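Local atomic coordinates of Pgp2 (Campylobacter jejuni subsp. jejuni, PDB entry 6XJ6), a protein that probably trims cell-wall peptidoglycan as an LD-carboxypeptidase and directs the helical shape of the cell, with peptidoglycan bound in a pocket on its accessory NTF2 domain. Residues T100-L104 and L105-Q109; M210-E213 and Q214-S217; K16-S19 and L20-D24; D179-T182 and W183-A186; F85-D89 and P90-P94. All coordinates share one frame; numbering follows the deposited sequence.

Interaction 1. Residues T100-L104 and L105-Q109; sequences TYPNL and LDKVQ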
loop_
_atom_site.group_PDB
_atom_site.type_symbol
_atom_site.label_atom_id
_atom_site.label_comp_id
_atom_site.label_asym_id
_atom_site.label_seq_id
_atom_site.Cartn_x
_atom_site.Cartn_y
_atom_site.Cartn_z
ATOM N N THR A 100 1.912 -7.892 5.100
ATOM C CA THR A 100 1.923 -6.944 6.205
ATOM C C THR A 100 0.535 -6.633 6.768
ATOM O O THR A 100 0.383 -5.632 7.477
ATOM C CB THR A 100 2.612 -5.651 5.781
ATOM O OG1 THR A 100 2.035 -5.202 4.551
ATOM C CG2 THR A 100 4.098 -5.889 5.593
ATOM N N TYR A 101 -0.472 -7.456 6.492
ATOM C CA TYR A 101 -1.768 -7.232 7.123
ATOM C C TYR A 101 -1.637 -7.375 8.640
ATOM O O TYR A 101 -1.064 -8.366 9.119
ATOM C CB TYR A 101 -2.853 -8.195 6.631
ATOM C CG TYR A 101 -4.157 -7.924 7.352
ATOM C CD1 TYR A 101 -5.073 -7.006 6.859
ATOM C CD2 TYR A 101 -4.439 -8.535 8.563
ATOM C CE1 TYR A 101 -6.242 -6.720 7.538
ATOM C CE2 TYR A 101 -5.604 -8.250 9.248
ATOM C CZ TYR A 101 -6.504 -7.347 8.724
ATOM O OH TYR A 101 -7.667 -7.051 9.393
ATOM N N PRO A 102 -2.182 -6.441 9.429
ATOM C CA PRO A 102 -2.891 -5.214 9.061
ATOM C C PRO A 102 -1.931 -4.061 8.833
ATOM O O PRO A 102 -0.967 -3.888 9.583
ATOM C CB PRO A 102 -3.765 -4.938 10.292
ATOM C CG PRO A 102 -2.969 -5.471 11.419
ATOM C CD PRO A 102 -2.232 -6.676 10.885
ATOM N N ASN A 103 -2.190 -3.279 7.789
ATOM C CA ASN A 103 -1.398 -2.087 7.549
ATOM C C ASN A 103 -1.925 -0.942 8.413
ATOM O O ASN A 103 -2.854 -1.100 9.213
ATOM C CB ASN A 103 -1.337 -1.772 6.052
ATOM C CG ASN A 103 -2.674 -1.339 5.472
ATOM O OD1 ASN A 103 -3.490 -0.714 6.144
ATOM N ND2 ASN A 103 -2.890 -1.646 4.199
ATOM N N LEU A 104 -1.305 0.226 8.275
ATOM C CA LEU A 104 -1.664 1.349 9.138
ATOM C C LEU A 104 -3.129 1.736 8.969
ATOM O O LEU A 104 -3.814 2.042 9.949
ATOM C CB LEU A 104 -0.761 2.542 8.843
ATOM C CG LEU A 104 -1.073 3.805 9.641
ATOM C CD1 LEU A 104 -0.822 3.597 11.121
ATOM C CD2 LEU A 104 -0.250 4.959 9.097
ATOM N N LEU A 105 -3.624 1.758 7.732
ATOM C CA LEU A 105 -5.023 2.112 7.514
ATOM C C LEU A 105 -5.944 1.100 8.183
ATOM O O LEU A 105 -6.892 1.473 8.881
ATOM C CB LEU A 105 -5.308 2.209 6.014
ATOM C CG LEU A 105 -6.741 2.593 5.639
ATOM C CD1 LEU A 105 -7.075 4.008 6.084
ATOM C CD2 LEU A 105 -6.936 2.437 4.144
ATOM N N ASP A 106 -5.675 -0.188 7.980
ATOM C CA ASP A 106 -6.405 -1.230 8.693
ATOM C C ASP A 106 -6.415 -0.955 10.188
ATOM O O ASP A 106 -7.460 -1.038 10.844
ATOM C CB ASP A 106 -5.742 -2.585 8.442
ATOM C CG ASP A 106 -5.808 -3.026 6.985
ATOM O OD1 ASP A 106 -6.811 -2.736 6.304
ATOM O OD2 ASP A 106 -4.855 -3.696 6.539
ATOM N N LYS A 107 -5.247 -0.640 10.753
ATOM C CA LYS A 107 -5.149 -0.488 12.202
ATOM C C LYS A 107 -5.958 0.705 12.694
ATOM O O LYS A 107 -6.670 0.602 13.697
ATOM C CB LYS A 107 -3.689 -0.353 12.632
ATOM C CG LYS A 107 -2.874 -1.631 12.506
ATOM C CD LYS A 107 -1.434 -1.367 12.894
ATOM C CE LYS A 107 -0.599 -2.625 12.900
ATOM N NZ LYS A 107 0.785 -2.314 13.340
ATOM N N VAL A 108 -5.843 1.857 12.028
ATOM C CA VAL A 108 -6.560 3.029 12.522
ATOM C C VAL A 108 -8.062 2.881 12.323
ATOM O O VAL A 108 -8.847 3.540 13.016
ATOM C CB VAL A 108 -6.021 4.362 11.964
ATOM C CG1 VAL A 108 -4.545 4.508 12.285
ATOM C CG2 VAL A 108 -6.272 4.477 10.470
ATOM N N GLN A 109 -8.479 2.029 11.395
ATOM C CA GLN A 109 -9.886 1.700 11.232
ATOM C C GLN A 109 -10.365 0.672 12.243
ATOM O O GLN A 109 -11.545 0.310 12.219
ATOM C CB GLN A 109 -10.140 1.177 9.820
ATOM C CG GLN A 109 -9.985 2.235 8.754
ATOM C CD GLN A 109 -10.166 1.686 7.359
ATOM O OE1 GLN A 109 -10.141 0.474 7.147
ATOM N NE2 GLN A 109 -10.344 2.581 6.392
#
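Leu-105, in the first turn of helix 104-108, has its CB 3.4 Å from OD1 of Asn-103, the residue at the N-cap. Asp-106 follows and forms a capping box with Asn-103. Its backbone N makes a nearly straight bond of 2.9 Å to Asn-103 OD1; in return, Asp-106 OD2 accepts from Asn-103 N at 3.0 Å, met on the anti side of the carboxylate. Asn-103 can turn its amide onto the helix end because CG stands between its backbone N and carbonyl carbon (chi1 68°), and the two flat groups lie stacked, their planes 2° apart. Short polar side chains suit such an exchange. Asp-106 OD2 is also bonded to Tyr-79 OH, so this oxygen of a buried residue has two donors, while Asp-106 CB packs 3.6 Å from CB of the cis proline Pro-102. Lys-107 N bonds to Asn-103 O, and the extended lysine chain passes Pro-102 CG with CE 4.0 Å away. Val-108 N reaches Leu-104 O at 2.9 Å. The short helix is wedged between Tyr-79 of strand 77-80 in the catalytic domain and, on the NTF2-like part, Tyr-272 of strand 263-275 and Ala-285 of strand 285-286.

Interaction 2. Residues M210-E213 and Q214-S217; sequences MKFE and QFAS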
loop_
_atom_site.group_PDB
_atom_site.type_symbol
_atom_site.label_atom_id
_atom_site.label_comp_id
_atom_site.label_asym_id
_atom_site.label_seq_id
_atom_site.Cartn_x
_atom_site.Cartn_y
_atom_site.Cartn_z
ATOM N N MET A 210 -7.953 10.858 18.018
ATOM C CA MET A 210 -8.266 12.281 18.006
ATOM C C MET A 210 -9.150 12.621 16.809
ATOM O O MET A 210 -8.924 12.146 15.692
ATOM C CB MET A 210 -6.977 13.100 17.930
ATOM C CG MET A 210 -7.186 14.586 18.111
ATOM S SD MET A 210 -5.668 15.539 17.926
ATOM C CE MET A 210 -4.687 14.926 19.272
ATOM N N LYS A 211 -10.160 13.452 17.048
ATOM C CA LYS A 211 -11.036 13.928 15.990
ATOM C C LYS A 211 -10.445 15.168 15.320
ATOM O O LYS A 211 -9.521 15.804 15.830
ATOM C CB LYS A 211 -12.426 14.226 16.552
ATOM C CG LYS A 211 -13.157 12.988 17.057
ATOM C CD LYS A 211 -14.399 13.346 17.853
ATOM C CE LYS A 211 -14.041 13.932 19.209
ATOM N NZ LYS A 211 -15.244 14.179 20.048
ATOM N N PHE A 212 -11.020 15.523 14.168
ATOM C CA PHE A 212 -10.411 16.525 13.299
ATOM C C PHE A 212 -10.276 17.880 13.986
ATOM O O PHE A 212 -9.238 18.543 13.862
ATOM C CB PHE A 212 -11.215 16.660 12.008
ATOM C CG PHE A 212 -10.605 17.610 11.023
ATOM C CD1 PHE A 212 -9.634 17.177 10.135
ATOM C CD2 PHE A 212 -10.988 18.941 10.996
ATOM C CE1 PHE A 212 -9.067 18.051 9.232
ATOM C CE2 PHE A 212 -10.425 19.818 10.091
ATOM C CZ PHE A 212 -9.462 19.373 9.208
ATOM N N GLU A 213 -11.317 18.326 14.690
ATOM C CA GLU A 213 -11.258 19.638 15.331
ATOM C C GLU A 213 -10.058 19.737 16.265
ATOM O O GLU A 213 -9.335 20.742 16.256
ATOM C CB GLU A 213 -12.562 19.913 16.081
ATOM C CG GLU A 213 -12.643 21.297 16.704
ATOM C CD GLU A 213 -13.967 21.546 17.401
ATOM O OE1 GLU A 213 -14.615 20.561 17.816
ATOM O OE2 GLU A 213 -14.363 22.725 17.528
ATOM N N GLN A 214 -9.815 18.694 17.064
ATOM C CA GLN A 214 -8.679 18.706 17.980
ATOM C C GLN A 214 -7.364 18.564 17.227
ATOM O O GLN A 214 -6.360 19.183 17.597
ATOM C CB GLN A 214 -8.834 17.596 19.018
ATOM C CG GLN A 214 -9.806 17.941 20.140
ATOM C CD GLN A 214 -11.215 18.197 19.636
ATOM O OE1 GLN A 214 -11.760 19.290 19.807
ATOM N NE2 GLN A 214 -11.815 17.187 19.015
ATOM N N PHE A 215 -7.349 17.748 16.173
ATOM C CA PHE A 215 -6.166 17.643 15.326
ATOM C C PHE A 215 -5.818 18.993 14.711
ATOM O O PHE A 215 -4.650 19.397 14.701
ATOM C CB PHE A 215 -6.436 16.602 14.243
ATOM C CG PHE A 215 -5.346 16.472 13.216
ATOM C CD1 PHE A 215 -4.160 15.818 13.512
ATOM C CD2 PHE A 215 -5.523 16.971 11.935
ATOM C CE1 PHE A 215 -3.165 15.687 12.558
ATOM C CE2 PHE A 215 -4.530 16.831 10.974
ATOM C CZ PHE A 215 -3.357 16.188 11.285
ATOM N N ALA A 216 -6.824 19.717 14.218
ATOM C CA ALA A 216 -6.584 21.030 13.629
ATOM C C ALA A 216 -5.969 21.986 14.642
ATOM O O ALA A 216 -5.008 22.703 14.338
ATOM C CB ALA A 216 -7.900 21.599 13.101
ATOM N N SER A 217 -6.532 22.035 15.851
ATOM C CA SER A 217 -6.013 22.938 16.871
ATOM C C SER A 217 -4.627 22.509 17.339
ATOM O O SER A 217 -3.774 23.357 17.625
ATOM C CB SER A 217 -6.991 23.009 18.041
ATOM O OG SER A 217 -8.238 23.533 17.614
HETATM O O HOH W 1 -10.767 14.715 19.518
HETATM O O HOH W 2 -10.118 23.302 15.809
#
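Glu-213 O is gripped twice: Ser-217 N donates to it at 3.1 Å, and a water donates to it at 2.7 Å while also bonding Ser-217 OG. This is the first turn of helix 212-223 in the NTF2-like domain, with Lys-211 at the N-cap. The regular i to i+4 pattern starts there, Phe-215 N binding Lys-211 O at 2.9 Å and Ala-216 N binding Phe-212 O at 2.7 Å. A second water joins the helix start to a side chain, accepting from both Lys-211 N and Gln-214 NE2. Gln-214 places its amide there by bending at chi2 (61°), beside the lysine chain, which points the same way; long polar chains suit this exposed face. Met-210 lays CG 3.5 Å from Gln-214 CB, and its sulfur lies against the backbone of Phe-215, SD 3.3 Å from Phe-215 N. Small Ala-216 brings its CB obliquely to Phe-212 CE2, 4.3 Å away, while Phe-215 turns inward, meeting Phe-204 and Tyr-199 edge-to-face and touching Leu-196 of helix 192-196. The Met-210 chain, extended as far as its sulfur, sets SD 3.9 Å from Phe-215 CB.

Interaction 3. Residues K16-S19 and L20-D24; sequences KNIS and LGYYD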
loop_
_atom_site.group_PDB
_atom_site.type_symbol
_atom_site.label_atom_id
_atom_site.label_comp_id
_atom_site.label_asym_id
_atom_site.label_seq_id
_atom_site.Cartn_x
_atom_site.Cartn_y
_atom_site.Cartn_z
ATOM N N LYS A 16 4.925 5.784 -19.582
ATOM C CA LYS A 16 5.193 4.649 -18.712
ATOM C C LYS A 16 3.901 3.935 -18.338
ATOM O O LYS A 16 2.833 4.543 -18.228
ATOM C CB LYS A 16 5.897 5.119 -17.443
ATOM C CG LYS A 16 7.296 5.619 -17.698
ATOM C CD LYS A 16 7.867 6.365 -16.512
ATOM C CE LYS A 16 9.140 7.130 -16.887
ATOM N NZ LYS A 16 8.943 8.136 -17.977
ATOM N N ASN A 17 4.010 2.623 -18.145
ATOM C CA ASN A 17 2.895 1.824 -17.652
ATOM C C ASN A 17 2.873 1.967 -16.137
ATOM O O ASN A 17 3.649 1.322 -15.426
ATOM C CB ASN A 17 3.050 0.367 -18.065
ATOM C CG ASN A 17 1.874 -0.480 -17.641
ATOM O OD1 ASN A 17 1.093 -0.086 -16.771
ATOM N ND2 ASN A 17 1.746 -1.657 -18.237
ATOM N N ILE A 18 1.994 2.836 -15.648
ATOM C CA ILE A 18 1.850 3.087 -14.222
ATOM C C ILE A 18 0.602 2.410 -13.657
ATOM O O ILE A 18 0.174 2.723 -12.544
ATOM C CB ILE A 18 1.898 4.588 -13.895
ATOM C CG1 ILE A 18 0.950 5.410 -14.784
ATOM C CG2 ILE A 18 3.320 5.100 -14.059
ATOM C CD1 ILE A 18 -0.529 5.121 -14.625
ATOM N N SER A 19 0.026 1.462 -14.399
ATOM C CA SER A 19 -1.263 0.886 -14.019
ATOM C C SER A 19 -1.211 0.158 -12.679
ATOM O O SER A 19 -2.237 0.056 -11.995
ATOM C CB SER A 19 -1.754 -0.053 -15.124
ATOM O OG SER A 19 -0.876 -1.151 -15.301
ATOM N N LEU A 20 -0.052 -0.384 -12.301
ATOM C CA LEU A 20 0.114 -1.007 -10.993
ATOM C C LEU A 20 0.879 -0.118 -10.025
ATOM O O LEU A 20 1.312 -0.594 -8.965
ATOM C CB LEU A 20 0.802 -2.364 -11.124
ATOM C CG LEU A 20 0.055 -3.383 -11.981
ATOM C CD1 LEU A 20 0.839 -4.684 -12.066
ATOM C CD2 LEU A 20 -1.359 -3.633 -11.456
ATOM N N GLY A 21 1.029 1.155 -10.354
ATOM C CA GLY A 21 1.757 2.108 -9.542
ATOM C C GLY A 21 2.913 2.736 -10.303
ATOM O O GLY A 21 3.329 2.277 -11.365
ATOM N N TYR A 22 3.431 3.805 -9.706
ATOM C CA TYR A 22 4.578 4.552 -10.208
ATOM C C TYR A 22 5.639 4.483 -9.118
ATOM O O TYR A 22 5.409 4.955 -7.998
ATOM C CB TYR A 22 4.141 5.992 -10.474
ATOM C CG TYR A 22 5.153 6.949 -11.068
ATOM C CD1 TYR A 22 5.948 6.595 -12.147
ATOM C CD2 TYR A 22 5.266 8.241 -10.571
ATOM C CE1 TYR A 22 6.848 7.496 -12.693
ATOM C CE2 TYR A 22 6.158 9.148 -11.109
ATOM C CZ TYR A 22 6.947 8.771 -12.170
ATOM O OH TYR A 22 7.841 9.677 -12.704
ATOM N N TYR A 23 6.777 3.867 -9.429
ATOM C CA TYR A 23 7.784 3.517 -8.437
ATOM C C TYR A 23 9.124 4.156 -8.775
ATOM O O TYR A 23 9.544 4.193 -9.937
ATOM C CB TYR A 23 7.934 1.994 -8.348
ATOM C CG TYR A 23 6.625 1.344 -7.989
ATOM C CD1 TYR A 23 6.234 1.244 -6.667
ATOM C CD2 TYR A 23 5.747 0.885 -8.971
ATOM C CE1 TYR A 23 5.032 0.691 -6.323
ATOM C CE2 TYR A 23 4.527 0.321 -8.628
ATOM C CZ TYR A 23 4.178 0.237 -7.295
ATOM O OH TYR A 23 2.973 -0.306 -6.900
ATOM N N ASP A 24 9.819 4.616 -7.738
ATOM C CA ASP A 24 11.096 5.283 -7.954
ATOM C C ASP A 24 12.171 4.315 -8.433
ATOM O O ASP A 24 13.067 4.715 -9.184
ATOM C CB ASP A 24 11.540 5.981 -6.673
ATOM C CG ASP A 24 12.773 6.823 -6.880
ATOM O OD1 ASP A 24 12.674 7.870 -7.549
ATOM O OD2 ASP A 24 13.835 6.431 -6.381
HETATM O O HOH W 3 2.702 0.062 -12.987
#
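Tyr-22 lies against Ile-18 just after a type I beta turn, Ile-18 to Gly-21, which leads the chain from the loop behind helix 6-13 into the short strand 22-23. From the root outward, Tyr-22 CB is 3.8 Å from Ile-18 CG2, CG is slightly farther from the same methyl, and CD1 comes nearest, 3.6 Å away. Beyond it, CE1 meets Lys-16 CD at 4.1 Å, the lysine methylene approaching the edge of the ring near its plane. The side chain also touches Ile-173 and Leu-177 of helix 170-188 and Glu-12 and Ile-13 of helix 6-13. With CG swung away from its backbone N (chi1 -177°), the tyrosine extends across the branched isoleucine, whose CG2 methyl packs obliquely against the root and near side of the ring. Lys-16 can offer its methylenes here because its NZ bonds to carbonyl oxygens at the end of helix 6-13, those of Glu-12 and Ile-13.

The turn itself is closed by Gly-21 N donating to Ile-18 O at 2.8 Å, from well above the carbonyl plane. Glycine suits its place: phi is 121°, where a CB would press against the preceding carbonyl oxygen. Asn-17 starts an Asx turn, its OD1 accepting from both Ser-19 N and Ser-19 OG, the hydroxyl on a lone pair. One water bridges the bend, donating to Asn-17 O and Gly-21 O and accepting from Leu-20 N. Beyond the turn, Tyr-23 OH returns to donate to Leu-20 O at 2.7 Å.

Interaction 4. Residues D179-T182 and W183-A186; sequences DLFT and WKLA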
loop_
_atom_site.group_PDB
_atom_site.type_symbol
_atom_site.label_atom_id
_atom_site.label_comp_id
_atom_site.label_asym_id
_atom_site.label_seq_id
_atom_site.Cartn_x
_atom_site.Cartn_y
_atom_site.Cartn_z
ATOM N N ASP A 179 -0.276 17.304 -5.282
ATOM C CA ASP A 179 -0.836 17.537 -3.954
ATOM C C ASP A 179 0.175 17.207 -2.864
ATOM O O ASP A 179 0.294 17.938 -1.871
ATOM C CB ASP A 179 -2.091 16.687 -3.757
ATOM C CG ASP A 179 -3.284 17.196 -4.536
ATOM O OD1 ASP A 179 -3.269 18.363 -4.983
ATOM O OD2 ASP A 179 -4.255 16.417 -4.684
ATOM N N LEU A 180 0.902 16.099 -3.025
ATOM C CA LEU A 180 1.914 15.713 -2.045
ATOM C C LEU A 180 2.916 16.838 -1.811
ATOM O O LEU A 180 3.259 17.152 -0.667
ATOM C CB LEU A 180 2.633 14.456 -2.527
ATOM C CG LEU A 180 3.726 13.903 -1.611
ATOM C CD1 LEU A 180 3.119 13.310 -0.352
ATOM C CD2 LEU A 180 4.548 12.871 -2.346
ATOM N N PHE A 181 3.427 17.439 -2.892
ATOM C CA PHE A 181 4.431 18.485 -2.728
ATOM C C PHE A 181 3.818 19.802 -2.265
ATOM O O PHE A 181 4.510 20.616 -1.641
ATOM C CB PHE A 181 5.264 18.620 -4.005
ATOM C CG PHE A 181 6.303 17.555 -4.117
ATOM C CD1 PHE A 181 7.530 17.704 -3.498
ATOM C CD2 PHE A 181 6.029 16.370 -4.767
ATOM C CE1 PHE A 181 8.479 16.709 -3.556
ATOM C CE2 PHE A 181 6.975 15.365 -4.827
ATOM C CZ PHE A 181 8.202 15.537 -4.221
ATOM N N THR A 182 2.530 20.021 -2.543
ATOM C CA THR A 182 1.836 21.185 -2.005
ATOM C C THR A 182 1.629 21.034 -0.506
ATOM O O THR A 182 1.810 21.991 0.260
ATOM C CB THR A 182 0.492 21.350 -2.718
ATOM O OG1 THR A 182 0.713 21.497 -4.132
ATOM C CG2 THR A 182 -0.265 22.574 -2.194
ATOM N N TRP A 183 1.261 19.827 -0.074
ATOM C CA TRP A 183 1.159 19.518 1.347
ATOM C C TRP A 183 2.514 19.657 2.034
ATOM O O TRP A 183 2.609 20.227 3.128
ATOM C CB TRP A 183 0.597 18.100 1.461
ATOM C CG TRP A 183 0.658 17.399 2.796
ATOM C CD1 TRP A 183 -0.173 17.575 3.866
ATOM C CD2 TRP A 183 1.561 16.353 3.158
ATOM N NE1 TRP A 183 0.177 16.721 4.879
ATOM C CE2 TRP A 183 1.238 15.956 4.468
ATOM C CE3 TRP A 183 2.616 15.717 2.500
ATOM C CZ2 TRP A 183 1.933 14.948 5.135
ATOM C CZ3 TRP A 183 3.311 14.726 3.162
ATOM C CH2 TRP A 183 2.967 14.350 4.469
ATOM N N LYS A 184 3.578 19.167 1.390
ATOM C CA LYS A 184 4.929 19.322 1.924
ATOM C C LYS A 184 5.277 20.793 2.123
ATOM O O LYS A 184 5.834 21.179 3.161
ATOM C CB LYS A 184 5.927 18.666 0.967
ATOM C CG LYS A 184 7.388 18.781 1.375
ATOM C CD LYS A 184 8.282 18.158 0.314
ATOM C CE LYS A 184 9.750 18.347 0.616
ATOM N NZ LYS A 184 10.163 19.777 0.527
ATOM N N LEU A 185 4.969 21.631 1.132
ATOM C CA LEU A 185 5.292 23.048 1.247
ATOM C C LEU A 185 4.515 23.694 2.387
ATOM O O LEU A 185 5.047 24.548 3.107
ATOM C CB LEU A 185 4.987 23.761 -0.072
ATOM C CG LEU A 185 5.304 25.260 -0.090
ATOM C CD1 LEU A 185 6.795 25.490 0.106
ATOM C CD2 LEU A 185 4.842 25.898 -1.384
ATOM N N ALA A 186 3.252 23.307 2.557
ATOM C CA ALA A 186 2.453 23.853 3.649
ATOM C C ALA A 186 3.067 23.509 5.000
ATOM O O ALA A 186 3.155 24.365 5.889
ATOM C CB ALA A 186 1.024 23.321 3.557
#
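Residues 179-182 and 183-186 are successive turns of helix 170-188, joined by four i to i+4 backbone bonds. Trp-183 N meets Asp-179 O almost head-on at 2.8 Å, and Lys-184 N meets Leu-180 O at 2.9 Å; Leu-185 and Ala-186 continue the series to Phe-181 O and Thr-182 O.

Among the side chains, Leu-180 and Trp-183 form the apolar centre. The leucine methyl CD1 touches the six-membered part of the indole, 3.8 Å from CE3, and Leu-180 O lies at the ring edge, in its plane. Trp-183 CG lies opposite its backbone N (chi1 167°), an arrangement that lays the indole back along the preceding turn. The large buried ring keeps its one polar atom satisfied, since NE1 bonds to Tyr-199 OH. Phe-181 and Lys-184 run side by side in the same direction, with Phe-181 CD1 3.9 Å from Lys-184 CD; the lysine CD approaches the ring obliquely while NZ goes on to Ile-231 O. Thr-182 suits a mid-helix position, since its OG1 bonds back to Ala-178 O.

Leu-180 and Trp-183 face Phe-233 of strand 232-240 and Phe-254 of strand 249-260, and Asp-179 OD2 takes the N-H of Met-281. A long helix laid by its apolar side on a curved antiparallel sheet is the hallmark of the NTF2 fold.

Interaction 5. Residues F85-D89 and P90-P94; sequences FNPGD and PYYGP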
loop_
_atom_site.group_PDB
_atom_site.type_symbol
_atom_site.label_atom_id
_atom_site.label_comp_id
_atom_site.label_asym_id
_atom_site.label_seq_id
_atom_site.Cartn_x
_atom_site.Cartn_y
_atom_site.Cartn_z
ATOM N N PHE A 85 10.159 -17.777 4.350
ATOM C CA PHE A 85 10.463 -18.353 5.650
ATOM C C PHE A 85 9.846 -19.741 5.758
ATOM O O PHE A 85 8.980 -20.123 4.969
ATOM C CB PHE A 85 9.996 -17.451 6.804
ATOM C CG PHE A 85 8.508 -17.408 6.987
ATOM C CD1 PHE A 85 7.891 -18.242 7.905
ATOM C CD2 PHE A 85 7.726 -16.531 6.265
ATOM C CE1 PHE A 85 6.525 -18.206 8.089
ATOM C CE2 PHE A 85 6.355 -16.493 6.450
ATOM C CZ PHE A 85 5.757 -17.335 7.361
ATOM N N ASN A 86 10.320 -20.494 6.748
ATOM C CA ASN A 86 9.870 -21.864 6.984
ATOM C C ASN A 86 8.975 -21.930 8.214
ATOM O O ASN A 86 9.476 -21.837 9.344
ATOM C CB ASN A 86 11.081 -22.771 7.169
ATOM C CG ASN A 86 11.933 -22.831 5.936
ATOM O OD1 ASN A 86 13.071 -22.365 5.934
ATOM N ND2 ASN A 86 11.378 -23.386 4.861
ATOM N N PRO A 87 7.662 -22.102 8.054
ATOM C CA PRO A 87 6.790 -22.221 9.236
ATOM C C PRO A 87 7.145 -23.379 10.159
ATOM O O PRO A 87 6.803 -23.333 11.348
ATOM C CB PRO A 87 5.395 -22.403 8.624
ATOM C CG PRO A 87 5.494 -21.765 7.258
ATOM C CD PRO A 87 6.892 -22.059 6.798
ATOM N N GLY A 88 7.804 -24.418 9.658
ATOM C CA GLY A 88 8.099 -25.566 10.492
ATOM C C GLY A 88 6.917 -26.473 10.729
ATOM O O GLY A 88 6.955 -27.296 11.649
ATOM N N ASP A 89 5.872 -26.344 9.924
ATOM C CA ASP A 89 4.668 -27.158 10.003
ATOM C C ASP A 89 4.304 -27.533 8.571
ATOM O O ASP A 89 4.044 -26.641 7.755
ATOM C CB ASP A 89 3.554 -26.350 10.672
ATOM C CG ASP A 89 2.227 -27.086 10.725
ATOM O OD1 ASP A 89 2.080 -28.152 10.087
ATOM O OD2 ASP A 89 1.314 -26.578 11.417
ATOM N N PRO A 90 4.285 -28.823 8.216
ATOM C CA PRO A 90 4.067 -29.195 6.809
ATOM C C PRO A 90 2.697 -28.822 6.285
ATOM O O PRO A 90 2.460 -28.948 5.077
ATOM C CB PRO A 90 4.255 -30.717 6.813
ATOM C CG PRO A 90 3.871 -31.126 8.187
ATOM C CD PRO A 90 4.343 -30.012 9.088
ATOM N N TYR A 91 1.787 -28.381 7.152
ATOM C CA TYR A 91 0.474 -27.955 6.695
ATOM C C TYR A 91 0.578 -26.828 5.679
ATOM O O TYR A 91 -0.272 -26.714 4.790
ATOM C CB TYR A 91 -0.363 -27.507 7.892
ATOM C CG TYR A 91 -1.681 -26.902 7.498
ATOM C CD1 TYR A 91 -1.829 -25.526 7.393
ATOM C CD2 TYR A 91 -2.778 -27.703 7.220
ATOM C CE1 TYR A 91 -3.030 -24.964 7.027
ATOM C CE2 TYR A 91 -3.986 -27.149 6.851
ATOM C CZ TYR A 91 -4.103 -25.779 6.755
ATOM O OH TYR A 91 -5.301 -25.217 6.393
ATOM N N TYR A 92 1.609 -25.995 5.786
ATOM C CA TYR A 92 1.741 -24.810 4.945
ATOM C C TYR A 92 2.499 -25.071 3.654
ATOM O O TYR A 92 2.687 -24.137 2.867
ATOM C CB TYR A 92 2.437 -23.691 5.723
ATOM C CG TYR A 92 1.661 -23.263 6.948
ATOM C CD1 TYR A 92 0.530 -22.469 6.830
ATOM C CD2 TYR A 92 2.045 -23.675 8.217
ATOM C CE1 TYR A 92 -0.191 -22.082 7.945
ATOM C CE2 TYR A 92 1.335 -23.296 9.330
ATOM C CZ TYR A 92 0.219 -22.498 9.192
ATOM O OH TYR A 92 -0.493 -22.120 10.303
ATOM N N GLY A 93 2.920 -26.306 3.405
ATOM C CA GLY A 93 3.740 -26.599 2.256
ATOM C C GLY A 93 5.211 -26.378 2.552
ATOM O O GLY A 93 5.647 -26.413 3.704
ATOM N N PRO A 94 6.009 -26.133 1.509
ATOM C CA PRO A 94 7.467 -26.078 1.709
ATOM C C PRO A 94 7.956 -24.816 2.397
ATOM O O PRO A 94 9.017 -24.845 3.033
ATOM C CB PRO A 94 8.019 -26.196 0.283
ATOM C CG PRO A 94 6.935 -25.630 -0.577
ATOM C CD PRO A 94 5.638 -26.001 0.091
HETATM O O HOH W 4 5.743 -25.305 5.967
HETATM O O HOH W 5 -1.118 -24.731 11.647
#
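Pro-87 overlaps the Tyr-92 ring obliquely, its CB 3.6 Å from CD2 and its CG close to the tyrosine CB. The rigid proline ring offers CB and CG as an apolar surface to the aromatic, while Tyr-91 CD1 lies over the centre of one face of the Tyr-92 ring. Asp-89 supplies the polar part of the contact. Its OD1 accepts from Tyr-91 N at 3.0 Å, met from above the carboxylate plane, and its backbone O accepts from Tyr-92 N at 3.2 Å in a nearly straight bond. The carboxylate can fold over the start of the 3-10 segment 90-92 because CG stands anti to the aspartate N (chi1 176°). Pro-90, which has no N-H to offer, suits the first position of that segment. Gly-88 and Gly-93 both have positive phi, which favours glycine.

Two waters complete the loop: one donates to both Asp-89 O and Gly-93 O, the other donates to Asp-89 OD2 at 3.1 Å and is bonded to Tyr-92 OH. Asn-86 ND2 adds a weak bond to Pro-94 O.

Tyr-92 also meets His-119 edge-to-face, and lies about 6 Å, side chain to side chain, from Cys-136; these are the predicted proton donor/acceptor and nucleophile. Proline packing and a carboxylate that holds the backbone with OD1 and, through water, reaches the phenol with OD2 thus probably fix how this aromatic borders the active site.

Interactions 1, 3 and 4 are partly buried, whereas interactions 2 and 5 lie at the surface, on opposite sides of the chain's centre and about 46 Å apart between centres. Interactions 2 and 4 belong to two helices of the NTF2-like domain and come within about 7 Å at their nearest atoms; one begins a helix with water-bridged polar chains, the other is a mid-helix stretch packed on the sheet. Interactions 1 and 5 share the catalytic domain, where carboxylates bind backbone N-H groups: in a capping box beside the NTF2-like strands, and in a loop next to the predicted catalytic residues. Interaction 3 relies instead on a turn, an amide and one bridging water.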